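Local coordinates for protein 16S rRNA methylase (Uncultured bacterium, PDB 7JLZ) that probably methylates N1 of adenine 1408 in the 16S rRNA of the 30S ribosomal subunit, a modification associated with aminoglycoside resistance, at residues D35-V39 with K186-S190; W103-L107 with K117-I121. The contacts are given in a common frame with arbitrary orientation. Residues are numbered along the deposited sequence.

Contact 1 (D35-V39 with K186-S190); sequences DGRYV and KPIES. With SO4 (sulfate ion), chain E.
Arg37 reaches across to the 186-190 loop with an extended side chain (chi1 to chi3 all t), and Arg37 NE and NH2 both donate to Lys186 O, each at 2.9 Å, so that one carbonyl accepts two bonds. The outer edge of the guanidinium holds a sulfate, Arg37 NH1 to SO4 O4 at 3.0 Å and NH2 to the same O4 at 3.1 Å. The anion is also gripped by Lys186 NZ (3.0 Å to SO4 O3), by Ser190 OG (2.7 Å to SO4 O2) and by Thr191 N. Over one guanidinium face lies the Glu189-Ser190 peptide, with Arg37 NE 3.4 Å from Glu189 C. Gly36, at phi/psi 80/3, is the N-cap of helix 37-45, and Asp35 closes an Asx turn over it, Arg37 N donating to Asp35 OD1 at 3.1 Å. The helix follows strand 26-31, as in the first beta-alpha unit of a Rossmann-like methyltransferase. Two basic side chains, a hydroxyl and an amide form an anion site that might receive an rRNA phosphate, though this is inferred. Further in, a water accepts from Tyr38 N (3.0 Å) and donates to Ile188 O (2.9 Å). The nearest CA atoms are those of Tyr38 and Pro187, 4.8 Å apart, with a CA-H...O contact from Tyr38 CA to Pro187 O (3.2 Å). Tyr38 CD1 packs against Pro187 CB (3.7 Å) and Ile188 CG1 (3.6 Å).

Contact 2 (W103-L107 with K117-I121); sequences WGSLL and KNSLI
Trp103 opens a type II' beta turn that runs to Leu106, closed by Leu106 N donating to Trp103 O at 3.2 Å. The turn lies in the loop after strand 94-100, fourth in chain order of the Rossmann-like sheet (order 3-2-1-4-5-7-6), and packs on the helices leading to strand 129-135. The CA-to-CB bond of Trp103 points toward segment 117-121, and Leu120 CD2 sits at the edge of the indole, near the ring plane, 3.9 Å from Trp103 CZ3; the indole NE1 donates a hydrogen bond to Ile54 O. Gly104 takes the second position of the turn at phi/psi 68/-132, where the positive phi favours glycine. Ser105 follows with chi1 p; Ser105 OG lies 3.5 Å from Lys117 CD and is hydrogen-bonded to Glu84 OE1, which also forms a long, weak ion pair with Lys117 NZ. The nearest CA pair is Leu106 and Asn118, 6.0 Å apart. Leu106 CD1 (chi1 t, chi2 p) is 3.7 Å from Asn118 OD1 and 4.0 Å from Ile121 CG1. At Leu107 the backbone turns to positive phi (56/34), and Leu107 N donates to Asn118 OD1 at 2.9 Å (159°). Leu107 CD1 meets Ile121 CD1 at 3.7 Å. In the opposing segment Leu120 N donates to Lys117 O (3.2 Å) and Ile121 N to Asn118 O (3.1 Å). Asn118 OD1 thus satisfies the amide of Leu107 where regular structure is lacking; Trp103, Leu106, Leu107, Leu120 and Ile121 pack beside that bond, while Ser105 and Lys117 form a polar border with Glu84.

Along the chain the order is 35-39, 103-107, 117-121, 186-190, so both segments of contact 2 fall between the two of contact 1. The centres of the two contacts are 21 Å apart, on opposite sides of the chain's centre, and the nearest atoms remain about 9 Å apart. The seven-stranded mixed sheet relates them: strand 26-31 leads into helix 37-45 of contact 1 and carries Leu31, which packs on Trp103 and Leu106 of contact 2. The closest ends of contact 1 are 147 residues apart, tying that helix start to a surface loop before strand 205-211; those of contact 2 are ten apart, joining neighbouring elements after strand 94-100. One Rossmann-like fold contains both.

Contact 1 (D35-V39 with K186-S190)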
loop_
_atom_site.group_PDB
_atom_site.type_symbol
_atom_site.label_atom_id
_atom_site.label_comp_id
_atom_site.label_asym_id
_atom_site.label_seq_id
_atom_site.Cartn_x
_atom_site.Cartn_y
_atom_site.Cartn_z
ATOM N N ASP A 35 -9.403 4.981 2.937
ATOM C CA ASP A 35 -9.519 6.359 3.386
ATOM C C ASP A 35 -8.240 6.885 4.021
ATOM O O ASP A 35 -8.264 7.955 4.640
ATOM C CB ASP A 35 -10.675 6.512 4.387
ATOM C CG ASP A 35 -10.537 5.590 5.609
ATOM O OD1 ASP A 35 -9.552 4.820 5.705
ATOM O OD2 ASP A 35 -11.457 5.636 6.469
ATOM N N GLY A 36 -7.125 6.176 3.890
ATOM C CA GLY A 36 -5.912 6.651 4.507
ATOM C C GLY A 36 -5.771 6.378 5.993
ATOM O O GLY A 36 -4.773 6.812 6.584
ATOM N N ARG A 37 -6.724 5.669 6.620
ATOM C CA ARG A 37 -6.605 5.353 8.043
ATOM C C ARG A 37 -5.266 4.699 8.364
ATOM O O ARG A 37 -4.610 5.052 9.354
ATOM C CB ARG A 37 -7.763 4.444 8.469
ATOM C CG ARG A 37 -7.641 3.866 9.879
ATOM C CD ARG A 37 -8.695 2.785 10.097
ATOM N NE ARG A 37 -8.558 2.085 11.378
ATOM C CZ ARG A 37 -9.168 2.446 12.506
ATOM N NH1 ARG A 37 -9.950 3.519 12.532
ATOM N NH2 ARG A 37 -8.990 1.742 13.613
ATOM N N TYR A 38 -4.836 3.759 7.517
ATOM C CA TYR A 38 -3.589 3.032 7.738
ATOM C C TYR A 38 -2.404 3.982 7.823
ATOM O O TYR A 38 -1.501 3.799 8.653
ATOM C CB TYR A 38 -3.395 2.033 6.601
ATOM C CG TYR A 38 -2.257 1.036 6.763
ATOM C CD1 TYR A 38 -2.440 -0.117 7.508
ATOM C CD2 TYR A 38 -1.034 1.224 6.134
ATOM C CE1 TYR A 38 -1.450 -1.043 7.652
ATOM C CE2 TYR A 38 -0.016 0.289 6.271
ATOM C CZ TYR A 38 -0.235 -0.843 7.036
ATOM O OH TYR A 38 0.752 -1.783 7.189
ATOM N N VAL A 39 -2.404 5.008 6.975
ATOM C CA VAL A 39 -1.312 5.982 6.971
ATOM C C VAL A 39 -1.276 6.733 8.295
ATOM O O VAL A 39 -0.228 6.839 8.948
ATOM C CB VAL A 39 -1.481 6.944 5.786
ATOM C CG1 VAL A 39 -0.442 8.076 5.876
ATOM C CG2 VAL A 39 -1.345 6.169 4.464
ATOM N N LYS A 186 -6.589 -3.610 12.804
ATOM C CA LYS A 186 -6.910 -2.322 13.409
ATOM C C LYS A 186 -6.341 -1.129 12.650
ATOM O O LYS A 186 -7.074 -0.144 12.466
ATOM C CB LYS A 186 -6.431 -2.328 14.870
ATOM C CG LYS A 186 -6.710 -1.053 15.636
ATOM C CD LYS A 186 -8.158 -0.970 16.038
ATOM C CE LYS A 186 -8.333 -0.136 17.284
ATOM N NZ LYS A 186 -9.666 -0.419 17.869
ATOM N N PRO A 187 -5.094 -1.129 12.178
ATOM C CA PRO A 187 -4.666 0.019 11.371
ATOM C C PRO A 187 -5.428 0.160 10.067
ATOM O O PRO A 187 -5.578 1.282 9.570
ATOM C CB PRO A 187 -3.175 -0.259 11.114
ATOM C CG PRO A 187 -2.772 -1.214 12.163
ATOM C CD PRO A 187 -3.976 -2.037 12.489
ATOM N N ILE A 188 -5.900 -0.943 9.490
ATOM C CA ILE A 188 -6.522 -0.908 8.167
ATOM C C ILE A 188 -7.981 -0.470 8.258
ATOM O O ILE A 188 -8.438 0.397 7.501
ATOM C CB ILE A 188 -6.400 -2.293 7.503
ATOM C CG1 ILE A 188 -4.932 -2.718 7.391
ATOM C CG2 ILE A 188 -7.098 -2.311 6.150
ATOM C CD1 ILE A 188 -4.752 -4.187 7.136
ATOM N N GLU A 189 -8.735 -1.079 9.185
ATOM C CA GLU A 189 -10.190 -1.012 9.274
ATOM C C GLU A 189 -10.587 -0.598 10.682
ATOM O O GLU A 189 -10.022 -1.100 11.652
ATOM C CB GLU A 189 -10.810 -2.394 9.029
ATOM C CG GLU A 189 -11.499 -2.640 7.718
ATOM C CD GLU A 189 -12.377 -3.880 7.812
ATOM O OE1 GLU A 189 -12.276 -4.590 8.833
ATOM O OE2 GLU A 189 -13.173 -4.141 6.886
ATOM N N SER A 190 -11.598 0.259 10.802
ATOM C CA SER A 190 -12.226 0.462 12.100
ATOM C C SER A 190 -12.845 -0.837 12.607
ATOM O O SER A 190 -13.493 -1.571 11.857
ATOM C CB SER A 190 -13.301 1.542 12.003
ATOM O OG SER A 190 -14.198 1.436 13.077
HETATM S S SO4 E . -11.912 1.984 15.909
HETATM O O1 SO4 E . -11.771 2.234 17.319
HETATM O O2 SO4 E . -13.307 1.834 15.584
HETATM O O3 SO4 E . -11.217 0.775 15.569
HETATM O O4 SO4 E . -11.359 3.093 15.176
HETATM O O HOH W 1 -6.727 2.084 5.955
#

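Contact 2 (W103-L107 with K117-I121)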
loop_
_atom_site.group_PDB
_atom_site.type_symbol
_atom_site.label_atom_id
_atom_site.label_comp_id
_atom_site.label_asym_id
_atom_site.label_seq_id
_atom_site.Cartn_x
_atom_site.Cartn_y
_atom_site.Cartn_z
ATOM N N TRP A 103 -6.173 -2.070 -5.662
ATOM C CA TRP A 103 -5.801 -0.685 -5.927
ATOM C C TRP A 103 -5.910 -0.526 -7.439
ATOM O O TRP A 103 -4.914 -0.521 -8.160
ATOM C CB TRP A 103 -4.407 -0.350 -5.401
ATOM C CG TRP A 103 -4.107 1.130 -5.335
ATOM C CD1 TRP A 103 -4.715 2.055 -4.525
ATOM C CD2 TRP A 103 -3.120 1.855 -6.092
ATOM N NE1 TRP A 103 -4.162 3.299 -4.730
ATOM C CE2 TRP A 103 -3.191 3.203 -5.691
ATOM C CE3 TRP A 103 -2.192 1.493 -7.073
ATOM C CZ2 TRP A 103 -2.365 4.187 -6.224
ATOM C CZ3 TRP A 103 -1.371 2.474 -7.604
ATOM C CH2 TRP A 103 -1.464 3.802 -7.177
ATOM N N GLY A 104 -7.145 -0.420 -7.921
ATOM C CA GLY A 104 -7.353 -0.203 -9.343
ATOM C C GLY A 104 -6.931 -1.418 -10.138
ATOM O O GLY A 104 -7.275 -2.557 -9.804
ATOM N N SER A 105 -6.155 -1.184 -11.193
ATOM C CA SER A 105 -5.708 -2.259 -12.069
ATOM C C SER A 105 -4.501 -3.015 -11.527
ATOM O O SER A 105 -4.088 -4.003 -12.142
ATOM C CB SER A 105 -5.373 -1.691 -13.443
ATOM O OG SER A 105 -4.397 -0.672 -13.311
ATOM N N LEU A 106 -3.922 -2.583 -10.410
ATOM C CA LEU A 106 -2.673 -3.171 -9.934
ATOM C C LEU A 106 -2.890 -4.621 -9.514
ATOM O O LEU A 106 -3.709 -4.900 -8.630
ATOM C CB LEU A 106 -2.126 -2.358 -8.763
ATOM C CG LEU A 106 -0.714 -2.740 -8.327
ATOM C CD1 LEU A 106 0.260 -2.593 -9.496
ATOM C CD2 LEU A 106 -0.266 -1.909 -7.140
ATOM N N LEU A 107 -2.150 -5.543 -10.135
ATOM C CA LEU A 107 -2.229 -6.968 -9.798
ATOM C C LEU A 107 -3.661 -7.482 -9.919
ATOM O O LEU A 107 -4.096 -8.353 -9.167
ATOM C CB LEU A 107 -1.669 -7.236 -8.396
ATOM C CG LEU A 107 -0.180 -6.947 -8.167
ATOM C CD1 LEU A 107 0.157 -6.999 -6.691
ATOM C CD2 LEU A 107 0.711 -7.904 -8.969
ATOM N N LYS A 117 2.148 -2.775 -16.476
ATOM C CA LYS A 117 1.488 -2.051 -15.393
ATOM C C LYS A 117 2.050 -2.450 -14.035
ATOM O O LYS A 117 2.326 -1.589 -13.190
ATOM C CB LYS A 117 -0.024 -2.286 -15.429
ATOM C CG LYS A 117 -0.796 -1.312 -16.302
ATOM C CD LYS A 117 -2.285 -1.342 -15.969
ATOM C CE LYS A 117 -3.096 -0.553 -16.987
ATOM N NZ LYS A 117 -2.529 0.803 -17.233
ATOM N N ASN A 118 2.223 -3.753 -13.800
ATOM C CA ASN A 118 2.639 -4.208 -12.478
ATOM C C ASN A 118 4.093 -3.872 -12.164
ATOM O O ASN A 118 4.488 -3.966 -10.995
ATOM C CB ASN A 118 2.399 -5.716 -12.329
ATOM C CG ASN A 118 0.911 -6.088 -12.346
ATOM O OD1 ASN A 118 0.040 -5.271 -12.029
ATOM N ND2 ASN A 118 0.623 -7.334 -12.716
ATOM N N SER A 119 4.886 -3.466 -13.165
ATOM C CA SER A 119 6.261 -3.026 -12.934
ATOM C C SER A 119 6.339 -1.786 -12.049
ATOM O O SER A 119 7.434 -1.430 -11.597
ATOM C CB SER A 119 6.956 -2.743 -14.267
ATOM O OG SER A 119 6.560 -1.496 -14.798
ATOM N N LEU A 120 5.209 -1.114 -11.811
ATOM C CA LEU A 120 5.174 -0.009 -10.864
ATOM C C LEU A 120 5.681 -0.429 -9.494
ATOM O O LEU A 120 6.335 0.361 -8.804
ATOM C CB LEU A 120 3.745 0.521 -10.765
ATOM C CG LEU A 120 3.452 1.581 -9.707
ATOM C CD1 LEU A 120 4.159 2.873 -10.065
ATOM C CD2 LEU A 120 1.956 1.804 -9.586
ATOM N N ILE A 121 5.398 -1.668 -9.090
ATOM C CA ILE A 121 5.734 -2.124 -7.740
ATOM C C ILE A 121 7.239 -2.058 -7.509
ATOM O O ILE A 121 7.716 -1.469 -6.533
ATOM C CB ILE A 121 5.189 -3.545 -7.515
ATOM C CG1 ILE A 121 3.663 -3.522 -7.533
ATOM C CG2 ILE A 121 5.694 -4.124 -6.200
ATOM C CD1 ILE A 121 3.048 -4.908 -7.520
#